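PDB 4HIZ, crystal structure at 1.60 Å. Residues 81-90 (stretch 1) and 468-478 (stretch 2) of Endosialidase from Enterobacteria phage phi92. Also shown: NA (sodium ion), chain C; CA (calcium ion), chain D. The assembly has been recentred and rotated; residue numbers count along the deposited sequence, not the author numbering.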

# COMPACT_ATOMS: atom_id res chain seq x y z
N PHE A 81 7.19 -12.04 4.18
CA PHE A 81 8.03 -13.21 3.92
C PHE A 81 9.37 -13.06 4.61
O PHE A 81 9.77 -11.95 5.04
CB PHE A 81 8.26 -13.40 2.41
CG PHE A 81 7.05 -13.95 1.69
CD1 PHE A 81 6.81 -15.31 1.62
CD2 PHE A 81 6.13 -13.09 1.11
CE1 PHE A 81 5.67 -15.83 0.94
CE2 PHE A 81 5.00 -13.58 0.44
CZ PHE A 81 4.77 -14.96 0.35
N TYR A 82 10.07 -14.19 4.74
CA TYR A 82 11.45 -14.16 5.22
C TYR A 82 12.28 -13.80 3.98
O TYR A 82 12.55 -14.66 3.12
CB TYR A 82 11.83 -15.56 5.80
CG TYR A 82 13.07 -15.50 6.67
CD1 TYR A 82 14.35 -15.38 6.11
CD2 TYR A 82 12.96 -15.60 8.07
CE1 TYR A 82 15.48 -15.32 6.92
CE2 TYR A 82 14.08 -15.53 8.88
CZ TYR A 82 15.34 -15.39 8.31
OH TYR A 82 16.43 -15.32 9.15
N ASN A 83 12.63 -12.53 3.85
CA ASN A 83 13.31 -12.00 2.66
C ASN A 83 14.77 -11.85 3.01
O ASN A 83 15.12 -10.98 3.82
CB ASN A 83 12.73 -10.63 2.29
CG ASN A 83 11.26 -10.72 1.96
OD1 ASN A 83 10.85 -11.60 1.18
ND2 ASN A 83 10.45 -9.81 2.53
N ALA A 84 15.63 -12.65 2.38
CA ALA A 84 17.01 -12.66 2.81
C ALA A 84 17.93 -13.17 1.69
O ALA A 84 17.46 -13.58 0.64
CB ALA A 84 17.14 -13.56 4.09
N TRP A 85 19.22 -13.10 1.97
CA TRP A 85 20.26 -13.66 1.07
C TRP A 85 20.32 -13.00 -0.32
O TRP A 85 20.07 -13.68 -1.34
CB TRP A 85 20.10 -15.21 0.90
CG TRP A 85 19.96 -15.91 2.24
CD1 TRP A 85 20.96 -16.18 3.17
CD2 TRP A 85 18.75 -16.43 2.79
NE1 TRP A 85 20.40 -16.81 4.27
CE2 TRP A 85 19.05 -16.99 4.06
CE3 TRP A 85 17.43 -16.51 2.31
CZ2 TRP A 85 18.07 -17.55 4.89
CZ3 TRP A 85 16.44 -17.08 3.15
CH2 TRP A 85 16.79 -17.64 4.41
N THR A 86 20.68 -11.72 -0.39
CA THR A 86 21.14 -11.21 -1.69
C THR A 86 22.47 -11.89 -2.08
O THR A 86 22.78 -11.90 -3.26
CB THR A 86 21.38 -9.71 -1.69
OG1 THR A 86 22.42 -9.43 -0.74
CG2 THR A 86 20.06 -8.93 -1.29
N GLN A 87 23.20 -12.46 -1.12
CA GLN A 87 24.53 -13.07 -1.44
C GLN A 87 24.41 -14.06 -2.60
O GLN A 87 23.46 -14.85 -2.63
CB GLN A 87 25.14 -13.79 -0.21
CG GLN A 87 24.29 -14.91 0.29
CD GLN A 87 24.90 -15.68 1.48
OE1 GLN A 87 24.17 -16.22 2.31
NE2 GLN A 87 26.24 -15.73 1.55
N ASP A 88 25.31 -13.98 -3.59
CA ASP A 88 26.03 -12.77 -3.98
C ASP A 88 25.59 -12.55 -5.44
O ASP A 88 26.26 -13.04 -6.37
CB ASP A 88 27.55 -12.95 -3.88
CG ASP A 88 28.32 -11.70 -4.31
OD1 ASP A 88 27.69 -10.60 -4.36
OD2 ASP A 88 29.54 -11.80 -4.60
N LYS A 89 24.47 -11.85 -5.62
CA LYS A 89 23.72 -11.85 -6.87
C LYS A 89 23.44 -10.48 -7.43
O LYS A 89 22.86 -10.39 -8.52
CB LYS A 89 22.33 -12.51 -6.64
CG LYS A 89 22.43 -14.01 -6.25
CD LYS A 89 21.05 -14.64 -6.13
CE LYS A 89 20.32 -14.17 -4.81
NZ LYS A 89 20.92 -14.88 -3.56
N THR A 90 23.77 -9.41 -6.71
CA THR A 90 23.39 -8.08 -7.23
C THR A 90 24.10 -7.69 -8.52
O THR A 90 25.22 -8.15 -8.78
CB THR A 90 23.57 -6.96 -6.19
OG1 THR A 90 24.96 -6.78 -5.88
CG2 THR A 90 22.75 -7.23 -4.92
NA NA C . 27.70 -7.45 -8.00
CA CA D . 10.10 -9.70 6.17
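Stretch 2 468-478: VNSACGVGSVC

Stretch 2 (468-478) runs alongside stretch 1 (81-90) in the same sense, pairing A471 with A84, V474 with W85, G475 with Q87 and S476 with D88 (CA-CA 6.0, 5.3, 4.5 and 4.8 Å); it begins as loop and becomes strand from G473. Water 1 links N469 O (2.8 Å) to Y82 OH (2.7 Å). A471 turns its CB toward stretch 1, 3.4 Å from Y82 OH and 4.0 Å from A84 CB, while water 2 joins A471 O to W85 N. C472 points away, and G473, at phi/psi 88/-125, has a backbone that calls for glycine. V474, also at positive phi, packs CG2 3.6 Å from W85 CD1; its carbonyl O accepts a hydrogen bond from Q87 N (3.0 Å) and another from water 3, which in turn accepts from T86 N. G475 has no side chain, and the hydroxyl of T86 lies against its backbone, T86 OG1 3.2 Å from G475 CA; on the carbonyl side, G475 O is 3.2 Å from Q87 CA, a CA-H...O contact. S476 OG is the polar hub, donating to D88 OD1 (2.6 Å) and accepting from T90 N (3.1 Å) and T90 OG1 (2.8 Å). V477 points away, but V477 O and T90 O share the sodium ion, each 2.7 Å from NA. C478 CB ends the contact 3.4 Å from T90 OG1.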

# COMPACT_ATOMS: atom_id res chain seq x y z
N VAL A 468 17.21 -18.85 16.61
CA VAL A 468 18.66 -18.83 16.63
C VAL A 468 19.19 -18.24 15.32
O VAL A 468 20.24 -17.59 15.32
CB VAL A 468 19.27 -20.24 16.85
CG1 VAL A 468 19.04 -21.13 15.61
CG2 VAL A 468 20.74 -20.11 17.17
N ASN A 469 18.42 -18.39 14.24
CA ASN A 469 18.93 -17.99 12.93
C ASN A 469 18.87 -16.47 12.77
O ASN A 469 17.95 -15.82 13.28
CB ASN A 469 18.09 -18.58 11.80
CG ASN A 469 17.83 -20.02 11.96
OD1 ASN A 469 16.74 -20.43 12.40
ND2 ASN A 469 18.83 -20.83 11.64
N SER A 470 19.84 -15.92 12.05
CA SER A 470 19.88 -14.50 11.74
C SER A 470 19.97 -14.25 10.25
O SER A 470 20.75 -14.91 9.54
CB SER A 470 21.08 -13.86 12.43
OG SER A 470 21.17 -12.47 12.10
N ALA A 471 19.19 -13.27 9.77
CA ALA A 471 19.27 -12.86 8.36
C ALA A 471 20.24 -11.69 8.16
O ALA A 471 20.40 -11.20 7.03
CB ALA A 471 17.90 -12.48 7.87
N CYS A 472 20.89 -11.23 9.23
CA CYS A 472 21.70 -10.01 9.13
C CYS A 472 22.92 -10.27 8.28
O CYS A 472 23.59 -11.26 8.46
CB CYS A 472 22.10 -9.49 10.53
SG CYS A 472 20.67 -8.93 11.47
N GLY A 473 23.18 -9.39 7.32
CA GLY A 473 24.31 -9.55 6.41
C GLY A 473 23.94 -10.37 5.20
O GLY A 473 22.99 -10.02 4.45
N VAL A 474 24.74 -11.44 4.98
CA VAL A 474 24.58 -12.35 3.84
C VAL A 474 24.26 -11.55 2.55
O VAL A 474 23.30 -11.84 1.84
CB VAL A 474 23.56 -13.52 4.11
CG1 VAL A 474 24.18 -14.53 5.14
CG2 VAL A 474 22.15 -13.04 4.57
N GLY A 475 25.13 -10.57 2.29
CA GLY A 475 24.83 -9.51 1.32
C GLY A 475 25.66 -9.57 0.05
O GLY A 475 26.28 -10.58 -0.30
N SER A 476 25.62 -8.44 -0.66
CA SER A 476 26.20 -8.40 -2.01
C SER A 476 26.51 -6.95 -2.34
O SER A 476 25.85 -6.03 -1.81
CB SER A 476 25.14 -8.98 -2.95
OG SER A 476 25.61 -9.03 -4.28
N VAL A 477 27.51 -6.72 -3.19
CA VAL A 477 27.90 -5.35 -3.55
C VAL A 477 27.82 -5.13 -5.04
O VAL A 477 28.28 -5.98 -5.83
CB VAL A 477 29.36 -5.06 -3.07
CG1 VAL A 477 29.92 -3.72 -3.66
CG2 VAL A 477 29.40 -5.07 -1.49
N CYS A 478 27.27 -3.98 -5.43
CA CYS A 478 27.34 -3.62 -6.85
C CYS A 478 27.57 -2.11 -6.97
O CYS A 478 27.54 -1.38 -5.97
CB CYS A 478 26.06 -4.03 -7.60
SG CYS A 478 24.55 -3.23 -6.94
O HOH W 1 15.92 -14.70 11.70
O HOH W 2 19.50 -11.30 4.41
O HOH W 3 20.93 -10.27 2.12
O HOH W 4 29.21 -8.52 -4.65
O HOH W 5 29.16 -7.41 -10.44